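Local coordinates for protein CrmK (Actinoalloteichus sp. WH1-2216-6, PDB 5I1V) that uses covalently bound FAD as an oxidoreductase and takes part in recycling a shunt product during caerulomycin biosynthesis, at residues 5-10 against 36-41; 58-63 against 76-81. All blocks are in the same frame, centred on the assembly; numbering follows the deposited sequence.

Contact 1: 5-10 against 36-41; sequences AAVTVK and LPYSTA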
loop_
_atom_site.group_PDB
_atom_site.type_symbol
_atom_site.label_atom_id
_atom_site.label_comp_id
_atom_site.label_asym_id
_atom_site.label_seq_id
_atom_site.Cartn_x
_atom_site.Cartn_y
_atom_site.Cartn_z
ATOM N N ALA A 5 24.078 10.828 10.562
ATOM C CA ALA A 5 25.043 9.844 10.139
ATOM C C ALA A 5 24.324 8.576 9.661
ATOM O O ALA A 5 23.256 8.216 10.157
ATOM C CB ALA A 5 25.992 9.519 11.279
ATOM N N ALA A 6 24.912 7.901 8.686
ATOM C CA ALA A 6 24.344 6.675 8.170
ATOM C C ALA A 6 24.099 5.701 9.303
ATOM O O ALA A 6 24.887 5.629 10.238
ATOM C CB ALA A 6 25.300 6.049 7.137
ATOM N N VAL A 7 23.031 4.928 9.215
ATOM C CA VAL A 7 22.778 3.861 10.210
ATOM C C VAL A 7 23.481 2.564 9.876
ATOM O O VAL A 7 23.549 2.177 8.718
ATOM C CB VAL A 7 21.262 3.655 10.368
ATOM C CG1 VAL A 7 21.023 2.576 11.380
ATOM C CG2 VAL A 7 20.642 4.965 10.853
ATOM N N THR A 8 24.045 1.891 10.886
ATOM C CA THR A 8 24.632 0.605 10.712
ATOM C C THR A 8 23.827 -0.365 11.557
ATOM O O THR A 8 23.613 -0.131 12.734
ATOM C CB THR A 8 26.116 0.572 11.116
ATOM O OG1 THR A 8 26.862 1.414 10.232
ATOM C CG2 THR A 8 26.671 -0.833 11.025
ATOM N N VAL A 9 23.356 -1.422 10.947
ATOM C CA VAL A 9 22.566 -2.425 11.639
ATOM C C VAL A 9 23.246 -3.798 11.601
ATOM O O VAL A 9 23.286 -4.446 10.546
ATOM C CB VAL A 9 21.150 -2.506 11.043
ATOM C CG1 VAL A 9 20.337 -3.579 11.740
ATOM C CG2 VAL A 9 20.435 -1.153 11.150
ATOM N N LYS A 10 23.738 -4.250 12.767
ATOM C CA LYS A 10 24.374 -5.573 12.923
ATOM C C LYS A 10 23.366 -6.502 13.558
ATOM O O LYS A 10 22.317 -6.043 13.998
ATOM C CB LYS A 10 25.633 -5.455 13.814
ATOM C CG LYS A 10 26.647 -4.444 13.250
ATOM C CD LYS A 10 28.077 -4.724 13.662
ATOM C CE LYS A 10 29.048 -3.798 12.947
ATOM N NZ LYS A 10 29.210 -2.543 13.743
ATOM N N LEU A 36 22.349 1.987 6.133
ATOM C CA LEU A 36 21.295 2.847 5.576
ATOM C C LEU A 36 21.814 4.294 5.469
ATOM O O LEU A 36 21.825 4.995 6.476
ATOM C CB LEU A 36 20.079 2.834 6.487
ATOM C CG LEU A 36 19.299 1.524 6.757
ATOM C CD1 LEU A 36 17.855 1.620 6.273
ATOM C CD2 LEU A 36 19.909 0.282 6.204
ATOM N N PRO A 37 22.301 4.698 4.281
ATOM C CA PRO A 37 22.808 6.051 4.064
ATOM C C PRO A 37 21.685 7.053 3.782
ATOM O O PRO A 37 20.579 6.673 3.384
ATOM C CB PRO A 37 23.738 5.877 2.881
ATOM C CG PRO A 37 23.199 4.714 2.159
ATOM C CD PRO A 37 22.468 3.862 3.108
ATOM N N TYR A 38 21.997 8.339 3.968
ATOM C CA TYR A 38 21.031 9.398 3.765
ATOM C C TYR A 38 21.469 10.342 2.627
ATOM O O TYR A 38 20.720 11.235 2.277
ATOM C CB TYR A 38 20.849 10.237 5.081
ATOM C CG TYR A 38 20.239 9.429 6.193
ATOM C CD1 TYR A 38 18.883 9.114 6.171
ATOM C CD2 TYR A 38 21.021 8.918 7.235
ATOM C CE1 TYR A 38 18.313 8.340 7.158
ATOM C CE2 TYR A 38 20.468 8.133 8.236
ATOM C CZ TYR A 38 19.104 7.838 8.192
ATOM O OH TYR A 38 18.524 7.054 9.157
ATOM N N SER A 39 22.665 10.169 2.059
ATOM C CA SER A 39 23.161 11.082 1.036
ATOM C C SER A 39 24.119 10.312 0.148
ATOM O O SER A 39 24.641 9.262 0.545
ATOM C CB SER A 39 23.934 12.216 1.715
ATOM O OG SER A 39 25.085 11.680 2.367
ATOM N N THR A 40 24.339 10.847 -1.037
ATOM C CA THR A 40 25.351 10.324 -1.939
ATOM C C THR A 40 26.716 10.148 -1.256
ATOM O O THR A 40 27.362 9.146 -1.483
ATOM C CB THR A 40 25.485 11.231 -3.158
ATOM O OG1 THR A 40 24.213 11.275 -3.810
ATOM C CG2 THR A 40 26.528 10.669 -4.089
ATOM N N ALA A 41 27.159 11.120 -0.454
ATOM C CA ALA A 41 28.475 11.039 0.229
ATOM C C ALA A 41 28.553 9.814 1.183
ATOM O O ALA A 41 29.584 9.166 1.337
ATOM C CB ALA A 41 28.740 12.314 1.018
#

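Contact 2: 58-63 against 76-81; sequences TVRSGG and DVIVDL. With FAD (flavin-adenine dinucleotide), chain E.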
loop_
_atom_site.group_PDB
_atom_site.type_symbol
_atom_site.label_atom_id
_atom_site.label_comp_id
_atom_site.label_asym_id
_atom_site.label_seq_id
_atom_site.Cartn_x
_atom_site.Cartn_y
_atom_site.Cartn_z
ATOM N N THR A 58 26.146 -5.497 -1.874
ATOM C CA THR A 58 25.014 -5.318 -2.769
ATOM C C THR A 58 24.154 -4.184 -2.251
ATOM O O THR A 58 24.221 -3.796 -1.062
ATOM C CB THR A 58 24.140 -6.577 -2.882
ATOM O OG1 THR A 58 23.716 -6.974 -1.561
ATOM C CG2 THR A 58 24.915 -7.773 -3.610
ATOM N N VAL A 59 23.310 -3.693 -3.141
ATOM C CA VAL A 59 22.415 -2.610 -2.863
ATOM C C VAL A 59 20.958 -3.027 -2.957
ATOM O O VAL A 59 20.566 -3.735 -3.855
ATOM C CB VAL A 59 22.581 -1.514 -3.908
ATOM C CG1 VAL A 59 21.737 -0.298 -3.567
ATOM C CG2 VAL A 59 24.048 -1.170 -4.005
ATOM N N ARG A 60 20.162 -2.549 -2.019
ATOM C CA ARG A 60 18.746 -2.771 -2.075
ATOM C C ARG A 60 18.008 -1.425 -2.128
ATOM O O ARG A 60 18.330 -0.557 -1.342
ATOM C CB ARG A 60 18.314 -3.409 -0.818
ATOM C CG ARG A 60 16.866 -3.826 -0.938
ATOM C CD ARG A 60 16.353 -4.180 0.364
ATOM N NE ARG A 60 16.718 -5.532 0.690
ATOM C CZ ARG A 60 17.108 -5.876 1.913
ATOM N NH1 ARG A 60 17.266 -4.907 2.881
ATOM N NH2 ARG A 60 17.350 -7.177 2.158
ATOM N N SER A 61 17.020 -1.294 -3.005
ATOM C CA SER A 61 16.189 -0.114 -3.044
ATOM C C SER A 61 14.816 -0.520 -2.521
ATOM O O SER A 61 14.532 -0.314 -1.325
ATOM C CB SER A 61 16.204 0.547 -4.424
ATOM O OG SER A 61 17.522 1.027 -4.688
ATOM N N GLY A 62 13.992 -1.111 -3.369
ATOM C CA GLY A 62 12.681 -1.586 -2.943
ATOM C C GLY A 62 12.533 -3.027 -2.552
ATOM O O GLY A 62 11.460 -3.435 -2.018
ATOM N N GLY A 63 13.564 -3.825 -2.772
ATOM C CA GLY A 63 13.499 -5.221 -2.357
ATOM C C GLY A 63 12.642 -6.153 -3.179
ATOM O O GLY A 63 12.371 -7.274 -2.743
ATOM N N ASP A 76 28.380 -9.594 2.258
ATOM C CA ASP A 76 28.894 -9.138 3.521
ATOM C C ASP A 76 28.248 -7.818 3.970
ATOM O O ASP A 76 28.150 -7.570 5.168
ATOM C CB ASP A 76 30.400 -8.919 3.451
ATOM C CG ASP A 76 31.169 -10.162 3.071
ATOM O OD1 ASP A 76 30.835 -11.255 3.618
ATOM O OD2 ASP A 76 32.104 -10.039 2.212
ATOM N N VAL A 77 27.887 -6.949 3.008
ATOM C CA VAL A 77 27.326 -5.671 3.308
ATOM C C VAL A 77 26.223 -5.403 2.347
ATOM O O VAL A 77 26.401 -5.510 1.137
ATOM C CB VAL A 77 28.354 -4.517 3.155
ATOM C CG1 VAL A 77 27.718 -3.165 3.490
ATOM C CG2 VAL A 77 29.575 -4.794 3.967
ATOM N N ILE A 78 25.059 -5.061 2.880
ATOM C CA ILE A 78 23.950 -4.609 2.064
ATOM C C ILE A 78 23.666 -3.150 2.360
ATOM O O ILE A 78 23.482 -2.772 3.515
ATOM C CB ILE A 78 22.703 -5.462 2.327
ATOM C CG1 ILE A 78 22.954 -6.856 1.860
ATOM C CG2 ILE A 78 21.476 -4.826 1.654
ATOM C CD1 ILE A 78 21.826 -7.825 2.218
ATOM N N VAL A 79 23.760 -2.298 1.333
ATOM C CA VAL A 79 23.458 -0.890 1.449
ATOM C C VAL A 79 21.962 -0.723 1.115
ATOM O O VAL A 79 21.558 -0.978 -0.037
ATOM C CB VAL A 79 24.297 -0.060 0.460
ATOM C CG1 VAL A 79 23.902 1.393 0.524
ATOM C CG2 VAL A 79 25.781 -0.184 0.755
ATOM N N ASP A 80 21.160 -0.305 2.089
ATOM C CA ASP A 80 19.719 -0.237 1.900
ATOM C C ASP A 80 19.404 1.240 1.703
ATOM O O ASP A 80 19.662 2.043 2.574
ATOM C CB ASP A 80 18.998 -0.806 3.081
ATOM C CG ASP A 80 17.494 -0.803 2.939
ATOM O OD1 ASP A 80 16.895 0.212 2.548
ATOM O OD2 ASP A 80 16.877 -1.853 3.254
ATOM N N LEU A 81 18.862 1.560 0.544
ATOM C CA LEU A 81 18.574 2.972 0.144
ATOM C C LEU A 81 17.175 3.471 0.484
ATOM O O LEU A 81 16.767 4.527 0.021
ATOM C CB LEU A 81 18.846 3.098 -1.337
ATOM C CG LEU A 81 20.296 2.897 -1.768
ATOM C CD1 LEU A 81 20.449 3.296 -3.233
ATOM C CD2 LEU A 81 21.299 3.679 -0.960
HETATM P PA FAD E . 15.772 -4.679 -5.277
HETATM O O1A FAD E . 15.482 -6.096 -4.846
HETATM O O2A FAD E . 16.104 -3.717 -4.173
HETATM O O5B FAD E . 16.903 -4.666 -6.366
HETATM C C5B FAD E . 16.769 -5.312 -7.628
HETATM C C4B FAD E . 18.161 -5.478 -8.254
HETATM O O4B FAD E . 18.627 -4.153 -8.581
HETATM C C3B FAD E . 19.259 -6.063 -7.393
HETATM O O3B FAD E . 20.230 -6.645 -8.245
HETATM C C2B FAD E . 19.865 -4.858 -6.729
HETATM O O2B FAD E . 21.134 -5.017 -6.087
HETATM C C1B FAD E . 19.787 -3.819 -7.855
HETATM N N9A FAD E . 19.589 -2.445 -7.331
HETATM C C8A FAD E . 18.640 -1.975 -6.465
HETATM N N7A FAD E . 18.896 -0.662 -6.156
HETATM C C5A FAD E . 19.979 -0.341 -6.832
HETATM C C6A FAD E . 20.722 0.889 -6.950
HETATM N N6A FAD E . 20.261 1.933 -6.290
HETATM N N1A FAD E . 21.810 0.873 -7.727
HETATM C C2A FAD E . 22.244 -0.239 -8.357
HETATM N N3A FAD E . 21.568 -1.416 -8.344
HETATM C C4A FAD E . 20.478 -1.482 -7.539
HETATM N N1 FAD E . 8.627 -4.345 -13.339
HETATM C C2 FAD E . 8.040 -3.684 -14.364
HETATM O O2 FAD E . 8.724 -3.266 -15.305
HETATM N N3 FAD E . 6.711 -3.446 -14.419
HETATM C C4 FAD E . 5.843 -3.862 -13.506
HETATM O O4 FAD E . 4.629 -3.580 -13.588
HETATM C C4X FAD E . 6.375 -4.574 -12.353
HETATM N N5 FAD E . 5.548 -5.030 -11.374
HETATM C C5X FAD E . 6.089 -5.588 -10.280
HETATM C C6 FAD E . 5.277 -5.914 -9.194
HETATM C C7 FAD E . 5.765 -6.509 -8.031
HETATM C C7M FAD E . 4.807 -6.830 -6.878
HETATM C C8 FAD E . 7.217 -6.783 -7.985
HETATM C C8M FAD E . 7.844 -7.444 -6.789
HETATM C C9 FAD E . 8.057 -6.473 -9.061
HETATM C C9A FAD E . 7.544 -5.878 -10.212
HETATM N N10 FAD E . 8.360 -5.537 -11.296
HETATM C C10 FAD E . 7.816 -4.844 -12.362
HETATM C "C1'" FAD E . 9.740 -6.010 -11.401
HETATM C "C2'" FAD E . 10.691 -4.984 -10.872
HETATM O "O2'" FAD E . 10.894 -4.002 -11.869
HETATM C "C3'" FAD E . 11.987 -5.578 -10.430
HETATM O "O3'" FAD E . 11.714 -6.571 -9.403
HETATM C "C4'" FAD E . 12.965 -4.492 -9.933
HETATM O "O4'" FAD E . 14.289 -4.980 -10.148
HETATM C "C5'" FAD E . 12.724 -4.180 -8.470
HETATM O "O5'" FAD E . 13.591 -3.110 -8.093
HETATM P P FAD E . 13.763 -2.885 -6.533
HETATM O O1P FAD E . 12.438 -2.829 -5.867
HETATM O O2P FAD E . 14.725 -1.763 -6.296
HETATM O O3P FAD E . 14.470 -4.277 -6.094
#

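Contact 1: 5-10 against 36-41
The outermost strand 7-9 of the four-stranded mixed sheet in the FAD-binding domain joins this sheet by pairing antiparallel with the end of strand 33-36. V7 and L36 form a hydrogen-bonded pair, and the two bonds differ in geometry. L36 N reaches V7 O at 2.9 Å in the carbonyl plane, whereas V7 N meets L36 O at 3.0 Å from above the plane, 35° out of it. This bridge and the ring edge of Y38 make up the tight part. Both side chains of the pair leave by the same sheet face, V7 CB lying 4.1 Å from L36 CB, and R15 of helix 15-19 adds to the packing on V7. The Y38 side chain (chi1 -66°) crosses V7 obliquely, and its OH is hydrogen-bonded to N114 of the second subunit. The loose, solvent side is A5, whose CB points away from 36-41 and whose carbonyl oxygen meets the CE2 edge of Y38 in the ring plane. An alanine at Y38 removes this ring edge and the hydroxyl, and would probably leave the segment around A5 less well held and weaken the subunit contact. V7 carries CG2 beside its backbone N, which brings this methyl to 3.4 Å from Y38 OH.

Contact 2: 58-63 against 76-81
Parallel strands 57-60 and 77-80 of the FAD-binding domain, of the FAD_PCMH type, meet here and run into the turn S61-G62-G63 that receives the pyrophosphate of FAD. The backbone ladder alternates from strand to strand: T58 N to V77 O, V79 N to T58 O, R60 N to V79 O, and finally L81 N to R60 O, a nearly straight bond of 2.9 Å with an angle of 176° at the hydrogen. On the face carrying T58, R60, I78 and D80, the R60 chain starts extended and bends at chi3 (-82°), setting its guanidinium over I78 CG2. R60 NH1 then forms a salt bridge to D80 OD2 at 3.1 Å; the oxygen lies in the guanidinium plane but is itself met from above the carboxylate plane, the two flat groups being turned 73° apart. D80 OD1 is held by S82, which probably helps to fix the carboxylate in this buried pair. On the opposite face V59 meets the adenine. V59 CG1 touches both FAD C5A (3.7 Å) and L81 CD1 (3.8 Å), the two lying roughly at right angles about it, and L81 CD1 itself reaches FAD N6A at 3.4 Å. V59 O accepts the ribose hydroxyl O2B. Past the strand, S61 N and G63 N both donate to phosphate oxygen O2A and G62 N to O2P, where a side chain on G62 would collide with O1P. S61 OG, anti to its carbonyl carbon, donates a 2.6 Å hydrogen bond to FAD N7A.

Overall arrangement
Both contacts belong to the same four-stranded sheet, at its two borders: 5-10 and 58-63 carry the outermost strands, and the segments 36-41 and 76-81 supply the neighbours between. Contact 1 is partly exposed, antiparallel and short, and the hydroxyl of Y38 bonds to the second subunit; contact 2 is wholly buried, parallel, and longer in its ladder, with a charged pair inside and the cofactor at the strand end, the adenine against V59 and L81. The centres of contact 1 and contact 2 lie about 11 Å apart, and the two meet through packing, largely of apolar groups. L36 CD2 rests 3.4 Å from D80 CB, and the P37 ring lies against V79. L81 turns CD2 to that ring and CD1 to the adenine amino group N6A.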